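Local coordinates for tegumental protein 20.8 kDa (Clonorchis sinensis, PDB 5X2E), which probably serves as a calcium-binding protein of the tegumental-allergen-like family, this chain being its N-terminal calmodulin-like domain with one calcium ion bound, at residues A[8-13]-A[24-29]; A[18-23]-A[39-44]; A[2-7]-A[69-74]. All coordinates share one frame; numbering follows the deposited sequence.

Overall arrangement
The three contacts centre on one calcium-loaded EF-hand: contact 1 lies within it, and the others tie it to helices 35-44 and 65-79. Contact 1 supplies Asp-11 and Asp-13 to the ion and contact 2 supplies Glu-22; the same bound water belongs to both, and Thr-15 and Val-17 complete the site. Their centres lie about 10 Å apart, and Ile-10 CD1 packs on Trp-40 CH2 at 3.5 Å between them. The centre of contact 3 is about 13 Å from that of contact 1 and about 17 Å from that of contact 2. It reaches the calcium site indirectly, through the salt bridge from Arg-72 NH2 to Asp-11 OD2 (2.8 Å), while Phe-7 packs on Ile-18.

Contact 1 (A[8-13]-A[24-29]); sequences VSIDKD and EQYVAE. With CA (calcium ion), chain B.
Ile-10 lays its CG1 methylene over one face of the Tyr-26 ring, and this is the tight part of the contact. CG1 stands 3.8 Å from the ring centroid and 22° off the normal, a CH-pi contact offset toward the rim. The closest atom of the ring to Ile-10 CG1 is Tyr-26 CG, at 3.5 Å. Both first torsions serve this meeting: the tyrosine ring swings out anti to its own backbone N (chi1 -178°), while Ile-10 turns CG1 to the opposite side from its carbonyl carbon (chi1 -64°). The two side chains cross at about a right angle. A branched aliphatic residue suits the site, since Ile-10 also packs on Ile-18 and Trp-40 in the interior. Ser-9 is small enough to sit beside the same ring, its OG near the ring plane at the edge and 3.6 Å from Tyr-26 CE2.

The other end is looser, polar and close to solvent. There the long, extended chain of Lys-12 reaches across to Gln-25, and NZ donates to OE1 at 3.1 Å, in the amide plane and on a lone pair. Water 1 accepts from Lys-12 NZ as well, and only weakly from Gln-25 NE2. That amide has a firmer partner one turn on: NE2 gives a 2.7 Å bond to Glu-29 OE2, so both ends of the amide are engaged and its rotation is probably fixed.

Beyond the helix end, Asp-11 OD1 and Asp-13 OD1 bind the calcium ion at 2.2 and 2.4 Å, with Thr-15, Val-17, Glu-22 and water 2 completing the site. Helix 3-10, the calcium loop and helix 20-29 thus form the helix-loop-helix of an EF-hand.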
loop_
_atom_site.group_PDB
_atom_site.type_symbol
_atom_site.label_atom_id
_atom_site.label_comp_id
_atom_site.label_asym_id
_atom_site.label_seq_id
_atom_site.Cartn_x
_atom_site.Cartn_y
_atom_site.Cartn_z
ATOM N N VAL A 8 -0.736 2.614 -3.921
ATOM C CA VAL A 8 -0.435 4.016 -4.192
ATOM C C VAL A 8 -1.332 4.949 -3.393
ATOM O O VAL A 8 -0.860 5.936 -2.820
ATOM C CB VAL A 8 -0.509 4.292 -5.701
ATOM C CG1 VAL A 8 -0.473 5.797 -5.984
ATOM C CG2 VAL A 8 0.653 3.564 -6.386
ATOM N N SER A 9 -2.606 4.599 -3.253
ATOM C CA SER A 9 -3.497 5.414 -2.429
ATOM C C SER A 9 -3.112 5.477 -0.940
ATOM O O SER A 9 -3.172 6.532 -0.300
ATOM C CB SER A 9 -4.912 4.898 -2.539
ATOM O OG SER A 9 -5.762 5.818 -1.891
ATOM N N ILE A 10 -2.726 4.343 -0.382
ATOM C CA ILE A 10 -2.333 4.312 1.022
ATOM C C ILE A 10 -1.005 5.074 1.246
ATOM O O ILE A 10 -0.863 5.820 2.217
ATOM C CB ILE A 10 -2.210 2.865 1.518
ATOM C CG1 ILE A 10 -3.572 2.160 1.468
ATOM C CG2 ILE A 10 -1.642 2.845 2.932
ATOM C CD1 ILE A 10 -3.468 0.644 1.653
ATOM N N ASP A 11 -0.058 4.872 0.341
ATOM C CA ASP A 11 1.283 5.403 0.465
ATOM C C ASP A 11 1.320 6.843 -0.022
ATOM O O ASP A 11 1.897 7.182 -1.079
ATOM C CB ASP A 11 2.266 4.540 -0.319
ATOM C CG ASP A 11 3.667 5.039 -0.210
ATOM O OD1 ASP A 11 4.049 5.560 0.864
ATOM O OD2 ASP A 11 4.392 4.948 -1.226
ATOM N N LYS A 12 0.673 7.711 0.744
ATOM C CA LYS A 12 0.353 9.049 0.265
ATOM C C LYS A 12 1.586 9.928 0.095
ATOM O O LYS A 12 1.541 10.888 -0.652
ATOM C CB LYS A 12 -0.623 9.718 1.224
ATOM C CG LYS A 12 -0.144 9.719 2.633
ATOM C CD LYS A 12 -1.199 10.293 3.546
ATOM C CE LYS A 12 -0.562 10.771 4.806
ATOM N NZ LYS A 12 -1.450 11.732 5.494
ATOM N N ASP A 13 2.679 9.615 0.794
ATOM C CA ASP A 13 3.900 10.410 0.624
ATOM C C ASP A 13 4.860 9.836 -0.420
ATOM O O ASP A 13 5.928 10.404 -0.670
ATOM C CB ASP A 13 4.611 10.622 1.953
ATOM C CG ASP A 13 5.056 9.342 2.594
ATOM O OD1 ASP A 13 4.960 8.229 1.992
ATOM O OD2 ASP A 13 5.567 9.440 3.726
ATOM N N GLU A 24 -3.685 2.835 8.703
ATOM C CA GLU A 24 -4.785 3.067 9.616
ATOM C C GLU A 24 -5.673 4.231 9.161
ATOM O O GLU A 24 -6.910 4.161 9.280
ATOM C CB GLU A 24 -4.223 3.277 11.026
ATOM C CG GLU A 24 -3.659 1.949 11.540
ATOM C CD GLU A 24 -2.529 2.004 12.496
ATOM O OE1 GLU A 24 -2.072 3.088 12.909
ATOM O OE2 GLU A 24 -2.134 0.869 12.883
ATOM N N GLN A 25 -5.063 5.272 8.598
ATOM C CA GLN A 25 -5.839 6.382 8.040
ATOM C C GLN A 25 -6.679 5.925 6.848
ATOM O O GLN A 25 -7.851 6.256 6.729
ATOM C CB GLN A 25 -4.927 7.520 7.614
ATOM C CG GLN A 25 -5.687 8.664 6.977
ATOM C CD GLN A 25 -4.845 9.877 6.746
ATOM O OE1 GLN A 25 -3.610 9.801 6.632
ATOM N NE2 GLN A 25 -5.503 11.026 6.689
ATOM N N TYR A 26 -6.096 5.135 5.962
ATOM C CA TYR A 26 -6.868 4.624 4.842
ATOM C C TYR A 26 -8.063 3.784 5.285
ATOM O O TYR A 26 -9.178 3.919 4.761
ATOM C CB TYR A 26 -5.955 3.811 3.946
ATOM C CG TYR A 26 -6.650 3.280 2.725
ATOM C CD1 TYR A 26 -7.210 2.013 2.726
ATOM C CD2 TYR A 26 -6.733 4.039 1.552
ATOM C CE1 TYR A 26 -7.844 1.512 1.587
ATOM C CE2 TYR A 26 -7.372 3.552 0.423
ATOM C CZ TYR A 26 -7.915 2.285 0.446
ATOM O OH TYR A 26 -8.515 1.798 -0.678
ATOM N N VAL A 27 -7.854 2.928 6.274
ATOM C CA VAL A 27 -8.924 2.076 6.755
ATOM C C VAL A 27 -10.047 2.923 7.310
ATOM O O VAL A 27 -11.215 2.740 6.930
ATOM C CB VAL A 27 -8.386 1.094 7.797
ATOM C CG1 VAL A 27 -9.529 0.423 8.593
ATOM C CG2 VAL A 27 -7.516 0.040 7.108
ATOM N N ALA A 28 -9.704 3.875 8.172
ATOM C CA ALA A 28 -10.753 4.668 8.779
ATOM C C ALA A 28 -11.454 5.536 7.733
ATOM O O ALA A 28 -12.672 5.668 7.756
ATOM C CB ALA A 28 -10.178 5.539 9.903
ATOM N N GLU A 29 -10.692 6.167 6.849
ATOM C CA GLU A 29 -11.272 7.119 5.901
ATOM C C GLU A 29 -12.196 6.454 4.893
ATOM O O GLU A 29 -13.063 7.096 4.315
ATOM C CB GLU A 29 -10.154 7.871 5.173
ATOM C CG GLU A 29 -9.962 9.242 5.737
ATOM C CD GLU A 29 -8.605 9.834 5.479
ATOM O OE1 GLU A 29 -8.016 9.556 4.401
ATOM O OE2 GLU A 29 -8.120 10.579 6.390
HETATM CA CA CA B . 4.646 6.090 2.954
HETATM O O HOH W 1 -3.783 13.609 5.179
HETATM O O HOH W 2 5.564 6.422 5.085
#

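Contact 2 (A[18-23]-A[39-44]); sequences ISYPEL and KWKQLF. With CA (calcium ion), chain B.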
loop_
_atom_site.group_PDB
_atom_site.type_symbol
_atom_site.label_atom_id
_atom_site.label_comp_id
_atom_site.label_asym_id
_atom_site.label_seq_id
_atom_site.Cartn_x
_atom_site.Cartn_y
_atom_site.Cartn_z
ATOM N N ILE A 18 4.603 1.743 3.229
ATOM C CA ILE A 18 3.352 2.039 3.899
ATOM C C ILE A 18 3.617 1.998 5.409
ATOM O O ILE A 18 4.010 0.970 5.994
ATOM C CB ILE A 18 2.245 1.052 3.484
ATOM C CG1 ILE A 18 1.791 1.388 2.058
ATOM C CG2 ILE A 18 1.109 1.068 4.519
ATOM C CD1 ILE A 18 0.737 0.392 1.516
ATOM N N SER A 19 3.467 3.137 6.049
ATOM C CA SER A 19 3.564 3.181 7.484
ATOM C C SER A 19 2.268 2.679 8.111
ATOM O O SER A 19 1.180 2.730 7.492
ATOM C CB SER A 19 3.865 4.622 7.955
ATOM O OG SER A 19 2.681 5.392 7.844
ATOM N N TYR A 20 2.340 2.236 9.355
ATOM C CA TYR A 20 1.129 1.822 10.025
ATOM C C TYR A 20 0.096 2.984 10.163
ATOM O O TYR A 20 -1.084 2.787 9.868
ATOM C CB TYR A 20 1.452 1.175 11.354
ATOM C CG TYR A 20 2.187 -0.173 11.304
ATOM C CD1 TYR A 20 2.350 -0.890 10.128
ATOM C CD2 TYR A 20 2.714 -0.706 12.476
ATOM C CE1 TYR A 20 2.990 -2.135 10.129
ATOM C CE2 TYR A 20 3.365 -1.916 12.487
ATOM C CZ TYR A 20 3.512 -2.635 11.308
ATOM O OH TYR A 20 4.153 -3.868 11.391
ATOM N N PRO A 21 0.527 4.230 10.461
ATOM C CA PRO A 21 -0.488 5.313 10.434
ATOM C C PRO A 21 -1.133 5.505 9.042
ATOM O O PRO A 21 -2.348 5.758 8.988
ATOM C CB PRO A 21 0.320 6.556 10.853
ATOM C CG PRO A 21 1.384 5.952 11.792
ATOM C CD PRO A 21 1.782 4.665 11.103
ATOM N N GLU A 22 -0.354 5.397 7.956
ATOM C CA GLU A 22 -0.931 5.509 6.618
ATOM C C GLU A 22 -2.018 4.467 6.392
ATOM O O GLU A 22 -3.084 4.786 5.884
ATOM C CB GLU A 22 0.167 5.351 5.540
ATOM C CG GLU A 22 0.984 6.614 5.328
ATOM C CD GLU A 22 2.152 6.411 4.358
ATOM O OE1 GLU A 22 2.617 5.263 4.154
ATOM O OE2 GLU A 22 2.635 7.398 3.760
ATOM N N LEU A 23 -1.730 3.225 6.756
ATOM C CA LEU A 23 -2.674 2.135 6.606
ATOM C C LEU A 23 -3.914 2.397 7.464
ATOM O O LEU A 23 -5.043 2.264 7.005
ATOM C CB LEU A 23 -1.980 0.826 7.006
ATOM C CG LEU A 23 -2.871 -0.409 7.087
ATOM C CD1 LEU A 23 -3.484 -0.765 5.708
ATOM C CD2 LEU A 23 -2.048 -1.552 7.648
ATOM N N LYS A 39 -4.753 -7.666 9.176
ATOM C CA LYS A 39 -4.619 -8.527 8.003
ATOM C C LYS A 39 -3.473 -8.054 7.100
ATOM O O LYS A 39 -2.685 -8.864 6.612
ATOM C CB LYS A 39 -5.932 -8.585 7.214
ATOM C CG LYS A 39 -7.118 -9.166 7.970
ATOM C CD LYS A 39 -8.339 -9.152 7.052
ATOM C CE LYS A 39 -9.602 -8.656 7.760
ATOM N NZ LYS A 39 -10.057 -9.586 8.838
ATOM N N TRP A 40 -3.370 -6.747 6.873
ATOM C CA TRP A 40 -2.270 -6.192 6.064
ATOM C C TRP A 40 -0.922 -6.445 6.728
ATOM O O TRP A 40 0.081 -6.747 6.059
ATOM C CB TRP A 40 -2.485 -4.681 5.819
ATOM C CG TRP A 40 -3.370 -4.418 4.627
ATOM C CD1 TRP A 40 -4.698 -4.774 4.484
ATOM C CD2 TRP A 40 -2.988 -3.782 3.397
ATOM N NE1 TRP A 40 -5.150 -4.398 3.244
ATOM C CE2 TRP A 40 -4.124 -3.786 2.558
ATOM C CE3 TRP A 40 -1.792 -3.218 2.915
ATOM C CZ2 TRP A 40 -4.100 -3.251 1.275
ATOM C CZ3 TRP A 40 -1.790 -2.664 1.637
ATOM C CH2 TRP A 40 -2.935 -2.697 0.836
ATOM N N LYS A 41 -0.877 -6.286 8.040
ATOM C CA LYS A 41 0.380 -6.513 8.755
ATOM C C LYS A 41 0.782 -7.985 8.602
ATOM O O LYS A 41 1.944 -8.300 8.365
ATOM C CB LYS A 41 0.252 -6.147 10.235
ATOM C CG LYS A 41 0.118 -4.665 10.556
ATOM C CD LYS A 41 -0.056 -4.432 12.060
ATOM C CE LYS A 41 -0.089 -2.927 12.409
ATOM N NZ LYS A 41 -0.187 -2.685 13.866
ATOM N N GLN A 42 -0.187 -8.886 8.714
ATOM C CA GLN A 42 0.117 -10.297 8.648
ATOM C C GLN A 42 0.514 -10.754 7.257
ATOM O O GLN A 42 1.430 -11.554 7.094
ATOM C CB GLN A 42 -1.084 -11.071 9.136
ATOM C CG GLN A 42 -1.268 -10.922 10.626
ATOM C CD GLN A 42 -2.379 -11.799 11.175
ATOM O OE1 GLN A 42 -2.990 -12.577 10.440
ATOM N NE2 GLN A 42 -2.645 -11.677 12.475
ATOM N N LEU A 43 -0.175 -10.250 6.247
ATOM C CA LEU A 43 0.140 -10.628 4.871
ATOM C C LEU A 43 1.419 -9.948 4.336
ATOM O O LEU A 43 2.214 -10.589 3.641
ATOM C CB LEU A 43 -1.049 -10.307 3.938
ATOM C CG LEU A 43 -2.359 -11.094 4.141
ATOM C CD1 LEU A 43 -3.518 -10.512 3.333
ATOM C CD2 LEU A 43 -2.199 -12.563 3.792
ATOM N N PHE A 44 1.641 -8.678 4.696
ATOM C CA PHE A 44 2.653 -7.833 4.032
ATOM C C PHE A 44 3.785 -7.369 4.932
ATOM O O PHE A 44 4.744 -6.753 4.461
ATOM C CB PHE A 44 1.972 -6.619 3.416
ATOM C CG PHE A 44 0.880 -6.978 2.476
ATOM C CD1 PHE A 44 1.088 -7.877 1.438
ATOM C CD2 PHE A 44 -0.373 -6.382 2.616
ATOM C CE1 PHE A 44 0.052 -8.209 0.564
ATOM C CE2 PHE A 44 -1.398 -6.699 1.755
ATOM C CZ PHE A 44 -1.189 -7.616 0.728
HETATM CA CA CA B . 4.646 6.090 2.954
HETATM O O HOH W 2 5.564 6.422 5.085
#
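Lys-41 runs across one face of the Tyr-20 ring, with CE 3.5 Å from the ring centroid and only 8° off the normal. Its ammonium follows as a cation-pi partner, NZ lying 4.2 Å from that centroid. The extended chain carries CD and CG over the same face, CG near the CE1-CZ rim. Tyrosine suits this boundary: its face takes the methylenes while its OH bonds to Asp-45.

Deeper in, Leu-23 brings CD1 over one face of Trp-40, 4.1 Å from the centroid of the five-membered ring, and CD2 to 3.7 Å from Trp-40 CB. Phe-44 CE2 covers the opposite face, leaving the indole sandwiched between aliphatic and aromatic carbon. Ile-18 CD1 adds a looser touch, 4.0 Å from Trp-40 CZ3.

On the calcium side of the 18-23 segment, Ser-19 and Glu-22 form a capping box. Glu-22 N donates to Ser-19 OG at 3.0 Å; in return Ser-19 N meets Glu-22 OE1 on its anti side, 35° out of the carboxylate plane. The box probably helps orient this bidentate calcium ligand. The contact itself thus relies on dispersion and cation-pi attraction, while the Glu-22 carboxylate is kept for the ion on the far side.

Contact 3 (A[2-7]-A[69-74]); sequences SFINIF and IDFREQ
Ile-4, two residues after the N-cap Ser-2, pushes its CG2 methyl against the base of Phe-71, 3.5 Å from CB and 3.8 Å from CG of that residue. The beta-branch makes this possible: a chi1 of -68° places CG1 anti to the carbonyl carbon and thereby CG2 anti to the backbone N, the position from which it meets Phe-71.

Asn-5 comes next. Its backbone N gives the capping bond, a nearly straight one of 3.1 Å to Ser-2 OG, and the residue meets helix 65-79 with both backbone and side chain. Its CA lies over one face of the Phe-71 ring, 4.1 Å from the centroid, in a CH-pi contact, while the amide carbon CG comes to 3.5 Å from CZ. The amide and ring planes are 40° apart, and the two groups lean on each other without stacking. A large apolar residue suits position 71, its ring face taking Asn-5 CA while CB and CG take Ile-4 CG2.

At Phe-7 the partner changes to Arg-72, whose NH2 reaches the ring edge near its plane, 3.8 Å from CE2. The guanidinium and ring planes are 83° apart, and the arginine chain bends at chi2 and chi3 to arrive there. NH2 also forms a salt bridge with Asp-11 and bonds to Asn-16, which is consistent with Arg-72 positioning this calcium-binding aspartate from the second shell and probably offsetting some of its negative charge.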
loop_
_atom_site.group_PDB
_atom_site.type_symbol
_atom_site.label_atom_id
_atom_site.label_comp_id
_atom_site.label_asym_id
_atom_site.label_seq_id
_atom_site.Cartn_x
_atom_site.Cartn_y
_atom_site.Cartn_z
ATOM N N SER A 2 -7.659 -1.955 -7.973
ATOM C CA SER A 2 -6.611 -2.970 -7.929
ATOM C C SER A 2 -5.708 -2.818 -6.716
ATOM O O SER A 2 -5.658 -1.758 -6.100
ATOM C CB SER A 2 -5.750 -2.878 -9.188
ATOM O OG SER A 2 -5.077 -1.625 -9.208
ATOM N N PHE A 3 -4.960 -3.863 -6.388
ATOM C CA PHE A 3 -3.967 -3.727 -5.341
ATOM C C PHE A 3 -2.916 -2.672 -5.703
ATOM O O PHE A 3 -2.416 -1.987 -4.814
ATOM C CB PHE A 3 -3.298 -5.064 -5.056
ATOM C CG PHE A 3 -4.136 -5.993 -4.252
ATOM C CD1 PHE A 3 -4.585 -5.624 -2.993
ATOM C CD2 PHE A 3 -4.450 -7.248 -4.729
ATOM C CE1 PHE A 3 -5.355 -6.484 -2.222
ATOM C CE2 PHE A 3 -5.211 -8.113 -3.957
ATOM C CZ PHE A 3 -5.665 -7.716 -2.705
ATOM N N ILE A 4 -2.593 -2.542 -6.995
ATOM C CA ILE A 4 -1.632 -1.530 -7.455
ATOM C C ILE A 4 -2.108 -0.134 -7.044
ATOM O O ILE A 4 -1.388 0.643 -6.395
ATOM C CB ILE A 4 -1.424 -1.618 -9.005
ATOM C CG1 ILE A 4 -0.708 -2.930 -9.363
ATOM C CG2 ILE A 4 -0.606 -0.447 -9.489
ATOM C CD1 ILE A 4 -0.861 -3.409 -10.811
ATOM N N ASN A 5 -3.352 0.151 -7.384
ATOM C CA ASN A 5 -4.005 1.396 -7.041
ATOM C C ASN A 5 -4.084 1.633 -5.530
ATOM O O ASN A 5 -3.804 2.730 -5.041
ATOM C CB ASN A 5 -5.396 1.356 -7.634
ATOM C CG ASN A 5 -6.126 2.668 -7.582
ATOM O OD1 ASN A 5 -5.850 3.536 -6.769
ATOM N ND2 ASN A 5 -7.125 2.797 -8.451
ATOM N N ILE A 6 -4.487 0.608 -4.783
ATOM C CA ILE A 6 -4.686 0.777 -3.341
ATOM C C ILE A 6 -3.339 1.061 -2.665
ATOM O O ILE A 6 -3.266 1.917 -1.782
ATOM C CB ILE A 6 -5.413 -0.457 -2.744
ATOM C CG1 ILE A 6 -6.852 -0.517 -3.295
ATOM C CG2 ILE A 6 -5.404 -0.409 -1.209
ATOM C CD1 ILE A 6 -7.531 -1.871 -3.158
ATOM N N PHE A 7 -2.271 0.393 -3.102
ATOM C CA PHE A 7 -0.939 0.650 -2.524
ATOM C C PHE A 7 -0.603 2.134 -2.694
ATOM O O PHE A 7 -0.179 2.806 -1.752
ATOM C CB PHE A 7 0.174 -0.178 -3.181
ATOM C CG PHE A 7 1.500 0.040 -2.528
ATOM C CD1 PHE A 7 1.945 -0.847 -1.563
ATOM C CD2 PHE A 7 2.314 1.127 -2.881
ATOM C CE1 PHE A 7 3.148 -0.651 -0.913
ATOM C CE2 PHE A 7 3.517 1.338 -2.221
ATOM C CZ PHE A 7 3.935 0.449 -1.246
ATOM N N ILE A 69 5.200 1.766 -9.742
ATOM C CA ILE A 69 5.841 2.999 -10.194
ATOM C C ILE A 69 5.144 3.564 -11.442
ATOM O O ILE A 69 4.919 4.768 -11.548
ATOM C CB ILE A 69 7.333 2.771 -10.457
ATOM C CG1 ILE A 69 8.059 2.425 -9.149
ATOM C CG2 ILE A 69 7.942 4.007 -11.107
ATOM C CD1 ILE A 69 9.471 1.928 -9.386
ATOM N N ASP A 70 4.812 2.695 -12.390
ATOM C CA ASP A 70 4.106 3.131 -13.607
ATOM C C ASP A 70 2.797 3.773 -13.234
ATOM O O ASP A 70 2.446 4.850 -13.721
ATOM C CB ASP A 70 3.844 1.949 -14.530
ATOM C CG ASP A 70 4.965 1.719 -15.490
ATOM O OD1 ASP A 70 5.762 2.648 -15.690
ATOM O OD2 ASP A 70 5.036 0.617 -16.062
ATOM N N PHE A 71 2.065 3.097 -12.356
ATOM C CA PHE A 71 0.773 3.626 -11.948
ATOM C C PHE A 71 0.939 4.966 -11.248
ATOM O O PHE A 71 0.169 5.879 -11.479
ATOM C CB PHE A 71 0.022 2.647 -11.043
ATOM C CG PHE A 71 -1.345 3.141 -10.624
ATOM C CD1 PHE A 71 -1.524 3.843 -9.433
ATOM C CD2 PHE A 71 -2.451 2.901 -11.425
ATOM C CE1 PHE A 71 -2.769 4.317 -9.066
ATOM C CE2 PHE A 71 -3.716 3.354 -11.052
ATOM C CZ PHE A 71 -3.868 4.063 -9.879
ATOM N N ARG A 72 1.928 5.065 -10.371
ATOM C CA ARG A 72 2.222 6.307 -9.693
ATOM C C ARG A 72 2.507 7.437 -10.663
ATOM O O ARG A 72 1.973 8.529 -10.505
ATOM C CB ARG A 72 3.439 6.101 -8.774
ATOM C CG ARG A 72 3.878 7.327 -7.958
ATOM C CD ARG A 72 3.353 7.289 -6.555
ATOM N NE ARG A 72 3.754 6.091 -5.815
ATOM C CZ ARG A 72 3.408 5.858 -4.549
ATOM N NH1 ARG A 72 2.608 6.721 -3.913
ATOM N NH2 ARG A 72 3.836 4.760 -3.915
ATOM N N GLU A 73 3.331 7.181 -11.677
ATOM C CA GLU A 73 3.661 8.211 -12.642
ATOM C C GLU A 73 2.418 8.602 -13.441
ATOM O O GLU A 73 2.210 9.774 -13.732
ATOM C CB GLU A 73 4.779 7.734 -13.579
ATOM C CG GLU A 73 6.105 7.584 -12.850
ATOM C CD GLU A 73 7.203 6.997 -13.698
ATOM O OE1 GLU A 73 6.916 6.523 -14.813
ATOM O OE2 GLU A 73 8.365 7.027 -13.208
ATOM N N GLN A 74 1.595 7.614 -13.811
ATOM C CA GLN A 74 0.357 7.865 -14.583
ATOM C C GLN A 74 -0.678 8.607 -13.773
ATOM O O GLN A 74 -1.360 9.476 -14.293
ATOM C CB GLN A 74 -0.290 6.571 -15.071
ATOM C CG GLN A 74 0.537 5.802 -16.014
ATOM C CD GLN A 74 -0.010 4.420 -16.271
ATOM O OE1 GLN A 74 -1.200 4.150 -16.045
ATOM N NE2 GLN A 74 0.849 3.530 -16.758
#